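Local coordinates for protein CT_858 (Chlamydia trachomatis, PDB 3DOR) that probably acts as a secreted serine-type endopeptidase of the S41 family, forming a homodimer in its mature form, at residues R367-L379 and G419-L433. Sequence-based numbering, arbitrary orientation.
Sequences RMILTQDEVVDAL and GRQVLNCWSKGDIEL. With SO4 (sulfate ion), chain P; SO4 (sulfate ion), chain N.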
loop_
_atom_site.group_PDB
_atom_site.type_symbol
_atom_site.label_atom_id
_atom_site.label_comp_id
_atom_site.label_asym_id
_atom_site.label_seq_id
_atom_site.Cartn_x
_atom_site.Cartn_y
_atom_site.Cartn_z
ATOM N N ARG B 367 -4.895 4.367 23.558
ATOM C CA ARG B 367 -4.496 5.785 23.563
ATOM C C ARG B 367 -3.844 5.931 22.183
ATOM O O ARG B 367 -2.862 5.246 21.885
ATOM C CB ARG B 367 -3.441 6.075 24.645
ATOM C CG ARG B 367 -3.774 5.651 26.073
ATOM C CD ARG B 367 -4.495 6.718 26.870
ATOM N NE ARG B 367 -3.861 8.037 26.800
ATOM C CZ ARG B 367 -2.936 8.502 27.636
ATOM N NH1 ARG B 367 -2.495 7.760 28.643
ATOM N NH2 ARG B 367 -2.465 9.735 27.470
ATOM N N MET B 368 -4.365 6.821 21.350
ATOM C CA MET B 368 -3.846 6.970 19.991
ATOM C C MET B 368 -3.117 8.272 19.645
ATOM O O MET B 368 -3.388 9.313 20.230
ATOM C CB MET B 368 -5.010 6.792 19.010
ATOM C CG MET B 368 -5.688 5.424 19.059
ATOM S SD MET B 368 -7.472 5.537 18.743
ATOM C CE MET B 368 -7.483 5.978 17.017
ATOM N N ILE B 369 -2.173 8.198 18.707
ATOM C CA ILE B 369 -1.487 9.404 18.229
ATOM C C ILE B 369 -2.261 9.760 16.964
ATOM O O ILE B 369 -2.486 8.900 16.110
ATOM C CB ILE B 369 -0.017 9.181 17.819
ATOM C CG1 ILE B 369 0.840 8.886 19.041
ATOM C CG2 ILE B 369 0.526 10.458 17.184
ATOM C CD1 ILE B 369 2.304 9.354 18.882
ATOM N N LEU B 370 -2.645 11.021 16.823
ATOM C CA LEU B 370 -3.455 11.408 15.677
ATOM C C LEU B 370 -2.861 12.400 14.686
ATOM O O LEU B 370 -2.125 13.312 15.057
ATOM C CB LEU B 370 -4.797 11.956 16.180
ATOM C CG LEU B 370 -5.626 11.078 17.130
ATOM C CD1 LEU B 370 -6.802 11.876 17.689
ATOM C CD2 LEU B 370 -6.126 9.828 16.397
ATOM N N THR B 371 -3.204 12.190 13.413
ATOM C CA THR B 371 -2.809 13.054 12.295
ATOM C C THR B 371 -4.102 13.195 11.484
ATOM O O THR B 371 -5.070 12.471 11.722
ATOM C CB THR B 371 -1.698 12.438 11.384
ATOM O OG1 THR B 371 -2.195 11.266 10.731
ATOM C CG2 THR B 371 -0.462 12.081 12.196
ATOM N N GLN B 372 -4.138 14.096 10.512
ATOM C CA GLN B 372 -5.370 14.255 9.755
ATOM C C GLN B 372 -5.757 12.959 8.988
ATOM O O GLN B 372 -6.901 12.818 8.535
ATOM C CB GLN B 372 -5.287 15.436 8.793
ATOM C CG GLN B 372 -3.909 15.838 8.318
ATOM C CD GLN B 372 -3.091 16.611 9.347
ATOM O OE1 GLN B 372 -3.361 17.776 9.633
ATOM N NE2 GLN B 372 -2.077 15.959 9.898
ATOM N N ASP B 373 -4.850 11.985 8.903
ATOM C CA ASP B 373 -5.172 10.729 8.234
ATOM C C ASP B 373 -6.238 10.045 9.089
ATOM O O ASP B 373 -7.242 9.558 8.554
ATOM C CB ASP B 373 -3.923 9.876 8.169
ATOM C CG ASP B 373 -4.144 8.535 7.440
ATOM O OD1 ASP B 373 -3.144 7.840 7.174
ATOM O OD2 ASP B 373 -5.291 8.145 7.104
ATOM N N GLU B 374 -6.022 10.020 10.410
ATOM C CA GLU B 374 -6.997 9.404 11.295
ATOM C C GLU B 374 -8.298 10.174 11.334
ATOM O O GLU B 374 -9.370 9.595 11.544
ATOM C CB GLU B 374 -6.434 9.247 12.715
ATOM C CG GLU B 374 -5.328 8.211 12.820
ATOM C CD GLU B 374 -4.051 8.619 12.079
ATOM O OE1 GLU B 374 -3.430 7.737 11.438
ATOM O OE2 GLU B 374 -3.653 9.808 12.139
ATOM N N VAL B 375 -8.201 11.486 11.142
ATOM C CA VAL B 375 -9.383 12.331 11.160
ATOM C C VAL B 375 -10.276 11.978 9.988
ATOM O O VAL B 375 -11.484 11.870 10.149
ATOM C CB VAL B 375 -9.020 13.826 11.094
ATOM C CG1 VAL B 375 -10.287 14.656 11.018
ATOM C CG2 VAL B 375 -8.208 14.225 12.332
ATOM N N VAL B 376 -9.684 11.753 8.819
ATOM C CA VAL B 376 -10.473 11.396 7.640
ATOM C C VAL B 376 -11.191 10.068 7.853
ATOM O O VAL B 376 -12.346 9.920 7.458
ATOM C CB VAL B 376 -9.603 11.324 6.376
ATOM C CG1 VAL B 376 -10.432 10.819 5.191
ATOM C CG2 VAL B 376 -9.046 12.717 6.075
ATOM N N ASP B 377 -10.511 9.121 8.498
ATOM C CA ASP B 377 -11.100 7.819 8.781
ATOM C C ASP B 377 -12.361 8.021 9.605
ATOM O O ASP B 377 -13.404 7.437 9.314
ATOM C CB ASP B 377 -10.129 6.924 9.572
ATOM C CG ASP B 377 -9.027 6.325 8.707
ATOM O OD1 ASP B 377 -9.034 6.535 7.474
ATOM O OD2 ASP B 377 -8.150 5.629 9.270
ATOM N N ALA B 378 -12.258 8.860 10.630
ATOM C CA ALA B 378 -13.387 9.132 11.515
ATOM C C ALA B 378 -14.568 9.704 10.732
ATOM O O ALA B 378 -15.709 9.261 10.895
ATOM C CB ALA B 378 -12.958 10.101 12.620
ATOM N N LEU B 379 -14.281 10.694 9.887
ATOM C CA LEU B 379 -15.298 11.321 9.062
ATOM C C LEU B 379 -15.954 10.279 8.154
ATOM O O LEU B 379 -17.179 10.241 8.020
ATOM C CB LEU B 379 -14.677 12.430 8.198
ATOM C CG LEU B 379 -14.193 13.702 8.899
ATOM C CD1 LEU B 379 -13.414 14.576 7.922
ATOM C CD2 LEU B 379 -15.387 14.461 9.450
ATOM N N GLY B 419 -15.837 7.506 15.553
ATOM C CA GLY B 419 -15.584 8.691 14.749
ATOM C C GLY B 419 -15.688 9.966 15.569
ATOM O O GLY B 419 -14.804 10.822 15.511
ATOM N N ARG B 420 -16.763 10.093 16.344
ATOM C CA ARG B 420 -16.954 11.278 17.170
ATOM C C ARG B 420 -15.840 11.491 18.180
ATOM O O ARG B 420 -15.394 12.622 18.380
ATOM C CB ARG B 420 -18.270 11.201 17.937
ATOM C CG ARG B 420 -19.503 11.146 17.078
ATOM C CD ARG B 420 -20.718 10.983 17.969
ATOM N NE ARG B 420 -21.811 10.352 17.247
ATOM C CZ ARG B 420 -22.459 9.278 17.679
ATOM N NH1 ARG B 420 -22.115 8.720 18.834
ATOM N NH2 ARG B 420 -23.449 8.763 16.956
ATOM N N GLN B 421 -15.393 10.417 18.830
ATOM C CA GLN B 421 -14.347 10.558 19.842
ATOM C C GLN B 421 -13.027 10.987 19.225
ATOM O O GLN B 421 -12.290 11.778 19.817
ATOM C CB GLN B 421 -14.162 9.256 20.625
ATOM C CG GLN B 421 -15.363 8.851 21.465
ATOM C CD GLN B 421 -15.128 7.534 22.190
ATOM O OE1 GLN B 421 -14.167 7.398 22.957
ATOM N NE2 GLN B 421 -16.002 6.558 21.953
ATOM N N VAL B 422 -12.721 10.466 18.043
ATOM C CA VAL B 422 -11.491 10.848 17.364
ATOM C C VAL B 422 -11.582 12.323 16.962
ATOM O O VAL B 422 -10.658 13.100 17.204
ATOM C CB VAL B 422 -11.241 9.978 16.107
ATOM C CG1 VAL B 422 -10.034 10.500 15.327
ATOM C CG2 VAL B 422 -10.987 8.542 16.531
ATOM N N LEU B 423 -12.703 12.710 16.363
ATOM C CA LEU B 423 -12.894 14.099 15.948
ATOM C C LEU B 423 -12.845 15.033 17.158
ATOM O O LEU B 423 -12.326 16.143 17.077
ATOM C CB LEU B 423 -14.240 14.265 15.238
ATOM C CG LEU B 423 -14.396 13.603 13.869
ATOM C CD1 LEU B 423 -15.845 13.733 13.404
ATOM C CD2 LEU B 423 -13.442 14.257 12.864
ATOM N N ASN B 424 -13.390 14.569 18.281
ATOM C CA ASN B 424 -13.408 15.365 19.502
ATOM C C ASN B 424 -11.982 15.550 20.030
ATOM O O ASN B 424 -11.606 16.646 20.444
ATOM C CB ASN B 424 -14.295 14.693 20.555
ATOM C CG ASN B 424 -14.659 15.629 21.694
ATOM O OD1 ASN B 424 -15.267 16.678 21.481
ATOM N ND2 ASN B 424 -14.283 15.254 22.914
ATOM N N CYS B 425 -11.185 14.484 20.010
ATOM C CA CYS B 425 -9.800 14.573 20.471
ATOM C C CYS B 425 -9.017 15.527 19.587
ATOM O O CYS B 425 -8.231 16.345 20.076
ATOM C CB CYS B 425 -9.121 13.208 20.428
ATOM S SG CYS B 425 -9.629 12.130 21.738
ATOM N N TRP B 426 -9.228 15.412 18.281
ATOM C CA TRP B 426 -8.530 16.272 17.342
ATOM C C TRP B 426 -8.835 17.749 17.594
ATOM O O TRP B 426 -7.925 18.565 17.675
ATOM C CB TRP B 426 -8.901 15.901 15.904
ATOM C CG TRP B 426 -8.178 16.714 14.870
ATOM C CD1 TRP B 426 -8.695 17.730 14.113
ATOM C CD2 TRP B 426 -6.814 16.556 14.453
ATOM N NE1 TRP B 426 -7.739 18.209 13.245
ATOM C CE2 TRP B 426 -6.577 17.507 13.432
ATOM C CE3 TRP B 426 -5.772 15.704 14.841
ATOM C CZ2 TRP B 426 -5.338 17.627 12.790
ATOM C CZ3 TRP B 426 -4.538 15.821 14.205
ATOM C CH2 TRP B 426 -4.333 16.778 13.188
ATOM N N SER B 427 -10.108 18.090 17.739
ATOM C CA SER B 427 -10.463 19.483 17.951
ATOM C C SER B 427 -9.997 20.027 19.296
ATOM O O SER B 427 -9.915 21.232 19.471
ATOM C CB SER B 427 -11.970 19.681 17.813
ATOM O OG SER B 427 -12.651 19.185 18.945
ATOM N N LYS B 428 -9.692 19.141 20.240
ATOM C CA LYS B 428 -9.235 19.564 21.558
ATOM C C LYS B 428 -7.717 19.579 21.650
ATOM O O LYS B 428 -7.165 20.000 22.661
ATOM C CB LYS B 428 -9.781 18.639 22.651
ATOM C CG LYS B 428 -11.281 18.727 22.887
ATOM C CD LYS B 428 -11.682 17.776 24.001
ATOM C CE LYS B 428 -13.172 17.822 24.286
ATOM N NZ LYS B 428 -13.542 16.793 25.298
ATOM N N GLY B 429 -7.042 19.124 20.601
ATOM C CA GLY B 429 -5.589 19.100 20.629
ATOM C C GLY B 429 -5.008 17.889 21.353
ATOM O O GLY B 429 -3.795 17.784 21.537
ATOM N N ASP B 430 -5.883 16.983 21.773
ATOM C CA ASP B 430 -5.498 15.753 22.471
ATOM C C ASP B 430 -5.040 14.759 21.397
ATOM O O ASP B 430 -5.667 13.719 21.188
ATOM C CB ASP B 430 -6.730 15.238 23.228
ATOM C CG ASP B 430 -6.476 13.950 23.990
ATOM O OD1 ASP B 430 -5.324 13.699 24.401
ATOM O OD2 ASP B 430 -7.456 13.198 24.197
ATOM N N ILE B 431 -3.937 15.081 20.726
ATOM C CA ILE B 431 -3.441 14.257 19.632
ATOM C C ILE B 431 -2.113 13.530 19.787
ATOM O O ILE B 431 -1.776 12.701 18.944
ATOM C CB ILE B 431 -3.353 15.087 18.337
ATOM C CG1 ILE B 431 -2.160 16.047 18.403
ATOM C CG2 ILE B 431 -4.639 15.863 18.143
ATOM C CD1 ILE B 431 -1.926 16.833 17.124
ATOM N N GLU B 432 -1.353 13.836 20.834
ATOM C CA GLU B 432 -0.064 13.171 21.041
ATOM C C GLU B 432 -0.266 11.766 21.624
ATOM O O GLU B 432 0.395 10.813 21.219
ATOM C CB GLU B 432 0.816 14.009 21.975
ATOM C CG GLU B 432 1.201 15.379 21.420
ATOM C CD GLU B 432 2.154 15.295 20.243
ATOM O OE1 GLU B 432 2.820 16.307 19.950
ATOM O OE2 GLU B 432 2.240 14.225 19.601
ATOM N N LEU B 433 -1.178 11.651 22.582
ATOM C CA LEU B 433 -1.503 10.371 23.211
ATOM C C LEU B 433 -2.894 10.579 23.770
ATOM O O LEU B 433 -3.076 10.907 24.947
ATOM C CB LEU B 433 -0.509 10.026 24.327
ATOM C CG LEU B 433 -0.664 8.621 24.943
ATOM C CD1 LEU B 433 -0.599 7.556 23.847
ATOM C CD2 LEU B 433 0.438 8.377 25.977
HETATM S S SO4 P . -19.934 9.425 22.014
HETATM O O1 SO4 P . -18.688 8.892 22.672
HETATM O O2 SO4 P . -20.723 8.267 21.474
HETATM O O3 SO4 P . -20.813 10.146 22.999
HETATM O O4 SO4 P . -19.506 10.379 20.947
HETATM S S SO4 N . -17.319 17.269 25.371
HETATM O O1 SO4 N . -17.575 15.836 24.961
HETATM O O2 SO4 N . -16.047 17.346 26.119
HETATM O O3 SO4 N . -17.190 18.151 24.174
HETATM O O4 SO4 N . -18.477 17.713 26.203
#
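Val375 sets its CG2 over one face of the Trp426 indole, 3.6 Å from the centroid of the five-membered ring and 19° off the ring normal, a CH-pi contact. Trp426 turns its ring out between the segments because CG stands anti to the backbone N (chi1 -178°). The indole edge at CZ3 meets Leu370 O in the ring plane, while Gln372 OE1 comes obliquely to CZ2, its amide nearly perpendicular to the indole. The other branch, CG1, lies 3.7 Å from Leu423 CD2, so the methyls of beta-branched Val375 meet both Trp426 and Leu423. Leu423 CD2 also touches Leu379 CD2.

Small residues bring the helices together at the far end: the CA atoms of Ala378 and Gly419 are 3.9 Å apart. Gly419, without a side chain, leaves room for Ala378 O, and the small Ala378 CB lies against Val422 CB and 3.5 Å from Gly419 O. Leu370 fills the other end, its CD1 against Cys425 CB and its CD2 against Val422 CG1. Its backbone is tied down by a nearly straight bond of 2.8 Å from Leu370 N to Ile431 O. Beyond it, Arg367 bends at chi2 and chi3; Leu433 CG lies over one face of its guanidinium, and NH2 donates to Leu433 O at the edge. NH2 also donates to Gln205 O of the second subunit, and NE to Ser434 O.

A capping box of Thr371 and Glu374 starts helix 372-384, and a Schellman motif at Gly429, whose positive phi suits glycine, ends helix 409-428. The two helix segments run roughly antiparallel, at 143° with axes 8.4 Å apart. From the second subunit, Gly192 O accepts from Trp426 NE1 and Arg504 forms a salt bridge with Glu432. Strand 361-368, paired antiparallel with strand 507-518, leads into helix 372-384.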